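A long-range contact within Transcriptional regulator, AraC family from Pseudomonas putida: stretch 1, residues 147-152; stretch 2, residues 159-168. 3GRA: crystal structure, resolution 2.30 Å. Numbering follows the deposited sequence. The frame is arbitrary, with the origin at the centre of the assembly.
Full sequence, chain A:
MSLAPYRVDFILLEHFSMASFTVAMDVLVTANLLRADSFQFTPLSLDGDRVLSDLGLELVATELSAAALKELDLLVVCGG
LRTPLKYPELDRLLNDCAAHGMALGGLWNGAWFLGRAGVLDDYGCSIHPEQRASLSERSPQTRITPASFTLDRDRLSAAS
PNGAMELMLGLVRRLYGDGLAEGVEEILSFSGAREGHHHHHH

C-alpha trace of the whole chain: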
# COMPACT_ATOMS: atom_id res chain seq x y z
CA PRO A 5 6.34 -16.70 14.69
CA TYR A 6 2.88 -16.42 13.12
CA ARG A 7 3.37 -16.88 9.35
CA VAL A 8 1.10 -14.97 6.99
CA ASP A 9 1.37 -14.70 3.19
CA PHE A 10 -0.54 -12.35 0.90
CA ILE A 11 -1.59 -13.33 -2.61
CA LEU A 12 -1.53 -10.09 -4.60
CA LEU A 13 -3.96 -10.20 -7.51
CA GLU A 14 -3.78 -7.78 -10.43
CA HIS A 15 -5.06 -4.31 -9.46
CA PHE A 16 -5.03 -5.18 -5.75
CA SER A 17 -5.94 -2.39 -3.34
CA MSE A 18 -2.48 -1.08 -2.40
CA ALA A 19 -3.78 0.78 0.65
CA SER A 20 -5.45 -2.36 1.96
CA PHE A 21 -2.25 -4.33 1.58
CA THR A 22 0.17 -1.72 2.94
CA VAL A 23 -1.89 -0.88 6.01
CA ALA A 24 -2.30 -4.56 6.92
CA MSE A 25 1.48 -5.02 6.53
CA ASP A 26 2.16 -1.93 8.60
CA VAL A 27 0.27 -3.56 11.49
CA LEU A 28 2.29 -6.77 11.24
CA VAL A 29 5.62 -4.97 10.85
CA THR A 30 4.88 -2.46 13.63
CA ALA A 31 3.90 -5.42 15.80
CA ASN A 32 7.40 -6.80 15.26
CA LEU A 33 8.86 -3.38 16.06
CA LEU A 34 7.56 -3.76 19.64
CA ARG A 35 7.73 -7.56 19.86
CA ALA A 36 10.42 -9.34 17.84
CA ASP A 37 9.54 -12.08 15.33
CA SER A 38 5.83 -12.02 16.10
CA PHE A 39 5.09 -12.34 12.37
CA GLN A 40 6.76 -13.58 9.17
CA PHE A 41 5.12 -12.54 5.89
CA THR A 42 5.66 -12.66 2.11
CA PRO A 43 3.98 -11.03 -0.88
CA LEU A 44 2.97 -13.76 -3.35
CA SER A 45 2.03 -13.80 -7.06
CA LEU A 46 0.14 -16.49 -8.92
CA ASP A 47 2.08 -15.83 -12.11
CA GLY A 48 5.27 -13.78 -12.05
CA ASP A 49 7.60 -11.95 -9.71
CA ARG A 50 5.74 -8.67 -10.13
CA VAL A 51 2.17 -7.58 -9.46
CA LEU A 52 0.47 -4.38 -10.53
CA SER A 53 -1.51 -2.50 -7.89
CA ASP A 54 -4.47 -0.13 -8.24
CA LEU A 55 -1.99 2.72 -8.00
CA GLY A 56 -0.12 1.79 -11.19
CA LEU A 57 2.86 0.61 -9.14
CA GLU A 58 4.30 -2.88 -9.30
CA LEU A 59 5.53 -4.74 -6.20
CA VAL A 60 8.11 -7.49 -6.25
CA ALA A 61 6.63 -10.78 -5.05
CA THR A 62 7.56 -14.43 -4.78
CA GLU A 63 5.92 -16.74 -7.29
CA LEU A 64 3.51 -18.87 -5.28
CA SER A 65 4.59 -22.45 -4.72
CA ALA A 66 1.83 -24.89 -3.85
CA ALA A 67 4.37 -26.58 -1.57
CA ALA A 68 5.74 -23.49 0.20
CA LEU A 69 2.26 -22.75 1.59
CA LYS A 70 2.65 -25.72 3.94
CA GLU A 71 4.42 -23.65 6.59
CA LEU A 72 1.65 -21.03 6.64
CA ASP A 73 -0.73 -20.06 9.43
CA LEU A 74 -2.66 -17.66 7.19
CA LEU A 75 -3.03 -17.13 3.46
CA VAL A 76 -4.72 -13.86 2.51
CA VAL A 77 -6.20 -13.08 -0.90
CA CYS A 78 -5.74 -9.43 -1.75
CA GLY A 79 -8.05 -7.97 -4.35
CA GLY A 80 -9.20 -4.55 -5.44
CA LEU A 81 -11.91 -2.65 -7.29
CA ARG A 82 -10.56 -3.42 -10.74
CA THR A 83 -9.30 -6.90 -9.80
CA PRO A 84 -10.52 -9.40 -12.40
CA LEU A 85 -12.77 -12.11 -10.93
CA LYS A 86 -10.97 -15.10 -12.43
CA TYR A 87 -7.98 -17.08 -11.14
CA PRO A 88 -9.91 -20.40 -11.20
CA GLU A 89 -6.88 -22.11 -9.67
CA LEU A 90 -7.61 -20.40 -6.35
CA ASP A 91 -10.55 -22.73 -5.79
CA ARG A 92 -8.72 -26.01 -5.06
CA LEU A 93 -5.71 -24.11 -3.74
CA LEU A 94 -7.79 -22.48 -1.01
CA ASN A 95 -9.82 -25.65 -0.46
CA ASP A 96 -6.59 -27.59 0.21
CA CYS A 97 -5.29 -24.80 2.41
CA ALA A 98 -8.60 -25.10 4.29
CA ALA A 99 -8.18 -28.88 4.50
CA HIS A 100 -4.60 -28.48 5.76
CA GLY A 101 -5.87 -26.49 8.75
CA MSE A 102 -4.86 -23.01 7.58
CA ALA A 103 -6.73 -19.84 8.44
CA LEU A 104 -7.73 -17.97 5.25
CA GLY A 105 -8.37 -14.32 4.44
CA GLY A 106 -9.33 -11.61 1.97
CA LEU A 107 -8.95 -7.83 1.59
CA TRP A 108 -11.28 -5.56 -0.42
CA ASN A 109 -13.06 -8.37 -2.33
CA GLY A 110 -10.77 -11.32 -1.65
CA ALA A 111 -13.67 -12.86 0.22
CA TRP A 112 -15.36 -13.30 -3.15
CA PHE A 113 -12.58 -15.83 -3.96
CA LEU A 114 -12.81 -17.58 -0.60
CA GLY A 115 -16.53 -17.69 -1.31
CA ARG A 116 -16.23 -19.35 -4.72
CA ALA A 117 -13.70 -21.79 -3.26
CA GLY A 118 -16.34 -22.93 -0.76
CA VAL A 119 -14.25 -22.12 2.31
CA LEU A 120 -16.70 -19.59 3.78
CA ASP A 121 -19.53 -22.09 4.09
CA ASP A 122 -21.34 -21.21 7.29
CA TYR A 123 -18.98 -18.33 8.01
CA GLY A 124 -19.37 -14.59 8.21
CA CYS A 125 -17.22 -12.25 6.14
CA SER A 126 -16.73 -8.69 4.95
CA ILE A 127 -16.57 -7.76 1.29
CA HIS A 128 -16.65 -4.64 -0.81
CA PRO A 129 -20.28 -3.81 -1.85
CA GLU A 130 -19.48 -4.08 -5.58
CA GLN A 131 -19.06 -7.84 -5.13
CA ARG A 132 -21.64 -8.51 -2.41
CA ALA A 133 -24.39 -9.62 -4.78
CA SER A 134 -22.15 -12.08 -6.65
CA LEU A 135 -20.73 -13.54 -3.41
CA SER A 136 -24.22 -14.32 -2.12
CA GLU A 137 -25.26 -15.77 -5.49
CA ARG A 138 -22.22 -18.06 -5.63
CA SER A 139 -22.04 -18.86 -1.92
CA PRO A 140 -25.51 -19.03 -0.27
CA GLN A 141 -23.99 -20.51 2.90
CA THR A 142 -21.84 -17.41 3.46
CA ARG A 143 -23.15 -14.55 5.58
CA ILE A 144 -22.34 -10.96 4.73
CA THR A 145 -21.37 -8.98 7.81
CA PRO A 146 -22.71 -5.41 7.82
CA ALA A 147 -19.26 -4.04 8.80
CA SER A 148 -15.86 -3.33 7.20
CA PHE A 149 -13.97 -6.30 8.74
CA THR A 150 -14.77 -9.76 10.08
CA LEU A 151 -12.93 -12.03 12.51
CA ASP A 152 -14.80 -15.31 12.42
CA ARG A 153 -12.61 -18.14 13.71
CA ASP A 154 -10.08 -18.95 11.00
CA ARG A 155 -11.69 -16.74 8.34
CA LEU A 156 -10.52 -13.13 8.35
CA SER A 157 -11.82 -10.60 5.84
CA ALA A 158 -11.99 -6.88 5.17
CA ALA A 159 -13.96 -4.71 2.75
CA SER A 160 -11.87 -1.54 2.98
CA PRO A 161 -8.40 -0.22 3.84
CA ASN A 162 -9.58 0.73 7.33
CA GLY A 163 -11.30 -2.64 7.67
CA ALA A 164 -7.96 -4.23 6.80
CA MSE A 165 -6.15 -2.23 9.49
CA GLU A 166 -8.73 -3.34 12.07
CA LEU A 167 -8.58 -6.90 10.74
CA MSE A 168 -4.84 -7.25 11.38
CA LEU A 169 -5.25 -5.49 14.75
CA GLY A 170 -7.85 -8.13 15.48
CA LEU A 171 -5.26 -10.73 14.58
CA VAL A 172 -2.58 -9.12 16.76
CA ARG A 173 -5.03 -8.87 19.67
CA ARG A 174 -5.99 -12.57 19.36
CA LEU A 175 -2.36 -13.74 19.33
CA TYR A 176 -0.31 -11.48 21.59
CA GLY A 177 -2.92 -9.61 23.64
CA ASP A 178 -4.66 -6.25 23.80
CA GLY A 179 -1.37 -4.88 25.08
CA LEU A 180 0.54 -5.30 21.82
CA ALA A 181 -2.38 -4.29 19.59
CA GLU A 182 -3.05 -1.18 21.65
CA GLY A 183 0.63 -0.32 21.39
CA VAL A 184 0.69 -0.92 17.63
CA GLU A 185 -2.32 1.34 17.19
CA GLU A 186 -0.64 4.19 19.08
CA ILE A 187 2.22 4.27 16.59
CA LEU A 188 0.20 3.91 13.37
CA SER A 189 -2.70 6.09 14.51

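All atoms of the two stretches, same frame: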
# COMPACT_ATOMS: atom_id res chain seq x y z
N ALA A 147 -20.38 -4.81 8.23
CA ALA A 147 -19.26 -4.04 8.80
C ALA A 147 -18.00 -4.22 7.93
O ALA A 147 -17.87 -5.22 7.22
CB ALA A 147 -18.97 -4.50 10.24
N SER A 148 -17.06 -3.29 8.03
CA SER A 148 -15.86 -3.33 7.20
C SER A 148 -14.85 -4.48 7.38
O SER A 148 -14.03 -4.71 6.49
CB SER A 148 -15.14 -1.98 7.29
OG SER A 148 -14.53 -1.81 8.57
N PHE A 149 -14.87 -5.16 8.52
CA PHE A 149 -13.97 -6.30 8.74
C PHE A 149 -14.71 -7.40 9.48
O PHE A 149 -15.76 -7.16 10.04
CB PHE A 149 -12.69 -5.92 9.51
CG PHE A 149 -12.94 -5.41 10.90
CD1 PHE A 149 -12.50 -6.12 12.02
CD2 PHE A 149 -13.58 -4.20 11.09
CE1 PHE A 149 -12.68 -5.62 13.31
CE2 PHE A 149 -13.77 -3.68 12.38
CZ PHE A 149 -13.32 -4.39 13.49
N THR A 150 -14.15 -8.60 9.46
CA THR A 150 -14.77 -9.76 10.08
C THR A 150 -13.73 -10.75 10.59
O THR A 150 -12.85 -11.19 9.84
CB THR A 150 -15.69 -10.51 9.06
OG1 THR A 150 -16.78 -9.67 8.68
CG2 THR A 150 -16.23 -11.83 9.68
N LEU A 151 -13.84 -11.11 11.86
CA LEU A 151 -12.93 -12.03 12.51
C LEU A 151 -13.78 -13.19 12.98
O LEU A 151 -14.26 -13.20 14.12
CB LEU A 151 -12.26 -11.36 13.70
CG LEU A 151 -11.57 -10.03 13.39
CD1 LEU A 151 -11.50 -9.20 14.65
CD2 LEU A 151 -10.18 -10.28 12.78
N ASP A 152 -13.99 -14.16 12.10
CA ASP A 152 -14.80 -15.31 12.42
C ASP A 152 -13.95 -16.57 12.40
O ASP A 152 -13.73 -17.16 11.35
CB ASP A 152 -15.95 -15.42 11.42
CG ASP A 152 -16.85 -16.59 11.70
OD1 ASP A 152 -16.85 -17.09 12.84
OD2 ASP A 152 -17.57 -17.01 10.77
N ALA A 159 -13.36 -5.32 3.92
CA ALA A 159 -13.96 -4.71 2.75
C ALA A 159 -13.35 -3.37 2.37
O ALA A 159 -13.66 -2.81 1.32
CB ALA A 159 -15.43 -4.54 2.98
N SER A 160 -12.47 -2.85 3.22
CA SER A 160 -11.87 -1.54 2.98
C SER A 160 -10.49 -1.44 3.60
O SER A 160 -10.09 -2.30 4.38
CB SER A 160 -12.76 -0.47 3.60
OG SER A 160 -12.64 -0.50 5.02
N PRO A 161 -9.74 -0.38 3.27
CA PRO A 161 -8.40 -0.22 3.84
C PRO A 161 -8.48 -0.17 5.37
O PRO A 161 -7.73 -0.84 6.07
CB PRO A 161 -7.92 1.11 3.25
CG PRO A 161 -8.62 1.14 1.91
CD PRO A 161 -10.01 0.67 2.26
N ASN A 162 -9.41 0.62 5.89
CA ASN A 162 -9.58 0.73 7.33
C ASN A 162 -9.99 -0.61 7.92
O ASN A 162 -9.53 -0.99 8.98
CB ASN A 162 -10.61 1.80 7.70
CG ASN A 162 -10.73 2.00 9.20
OD1 ASN A 162 -11.80 1.83 9.77
ND2 ASN A 162 -9.62 2.35 9.84
N GLY A 163 -10.87 -1.33 7.22
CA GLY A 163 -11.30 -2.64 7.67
C GLY A 163 -10.11 -3.58 7.76
O GLY A 163 -10.03 -4.42 8.66
N ALA A 164 -9.17 -3.42 6.83
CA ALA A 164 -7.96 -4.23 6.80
C ALA A 164 -7.05 -3.89 7.98
O ALA A 164 -6.40 -4.77 8.53
CB ALA A 164 -7.22 -4.02 5.48
N MSE A 165 -6.98 -2.61 8.35
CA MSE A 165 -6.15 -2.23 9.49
C MSE A 165 -6.75 -2.86 10.75
O MSE A 165 -6.03 -3.44 11.56
CB MSE A 165 -6.08 -0.70 9.65
CG MSE A 165 -5.20 -0.22 10.84
SE MSE A 165 -5.23 1.60 11.11
CE MSE A 165 -6.77 1.73 12.02
N GLU A 166 -8.07 -2.76 10.91
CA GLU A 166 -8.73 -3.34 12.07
C GLU A 166 -8.60 -4.86 12.06
O GLU A 166 -8.41 -5.49 13.10
CB GLU A 166 -10.22 -2.98 12.11
CG GLU A 166 -10.56 -1.51 12.37
CD GLU A 166 -10.08 -1.01 13.72
OE1 GLU A 166 -9.97 -1.82 14.67
OE2 GLU A 166 -9.83 0.21 13.84
N LEU A 167 -8.68 -5.46 10.87
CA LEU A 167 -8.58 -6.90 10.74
C LEU A 167 -7.25 -7.42 11.29
O LEU A 167 -7.24 -8.37 12.07
CB LEU A 167 -8.75 -7.33 9.28
CG LEU A 167 -8.82 -8.83 9.01
CD1 LEU A 167 -10.12 -9.41 9.56
CD2 LEU A 167 -8.74 -9.08 7.50
N MSE A 168 -6.14 -6.80 10.90
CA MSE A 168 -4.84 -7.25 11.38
C MSE A 168 -4.64 -6.89 12.86
O MSE A 168 -3.87 -7.53 13.55
CB MSE A 168 -3.71 -6.68 10.52
CG MSE A 168 -3.65 -7.26 9.09
SE MSE A 168 -3.33 -9.05 8.99
CE MSE A 168 -4.95 -9.67 8.91
O HOH W 1 -13.89 0.74 8.46

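How does Ser148 hold on to the stretch leading into the helix? Its backbone makes the hydrogen bond that joins the two stretches directly: Ala159 N, in the loop just before the helix, donates to Ser148 O at 2.7 Å, with an N-H...O angle of 168°, a short and nearly straight hydrogen bond. Its side chain reaches the helix itself by another route. Ser148 OG and Asn162 OD1 share a water, at 2.6 Å and 2.7 Å from its oxygen respectively, and the water donates to Asn162 OD1.

Why can the two backbones come so close here? Ser148 and Gly163 have their CA atoms 4.6 Å apart, and Gly163 has no side chain to fill the gap. A CB placed ideally on Gly163 would lie 2.3 Å from Ser148 O, a clash. Ser160, at the N-cap, accepts from Gly163 N through its OG at 2.9 Å, a capping bond.

What does Phe149 do with a side chain that points toward the helix? It lays its ring against the first turns. Glu166 CB sits over one face, 3.5 Å from the centroid of the Phe149 ring and only 6° off the ring normal, a CH-pi contact made by the aliphatic part of an acidic residue. Nearer the backbone, Phe149 CB comes within 3.2 Å of Gly163 O, an oxygen that already accepts the helical hydrogen bond from Leu167 N at 2.8 Å.

How does the contact continue along the strand? Leu167 takes over. Its CB lies 4.2 Å from Phe149 CB, while the end of its side chain comes nearer the strand: Leu167 CD1 is 3.3 Å from both Thr150 O and Leu151 CD2. The latter is a tight apolar contact. The strand and helix directions are 28° apart; Phe149 spans Gly163 to Leu167, and Thr150 and Leu151 both end on Leu167.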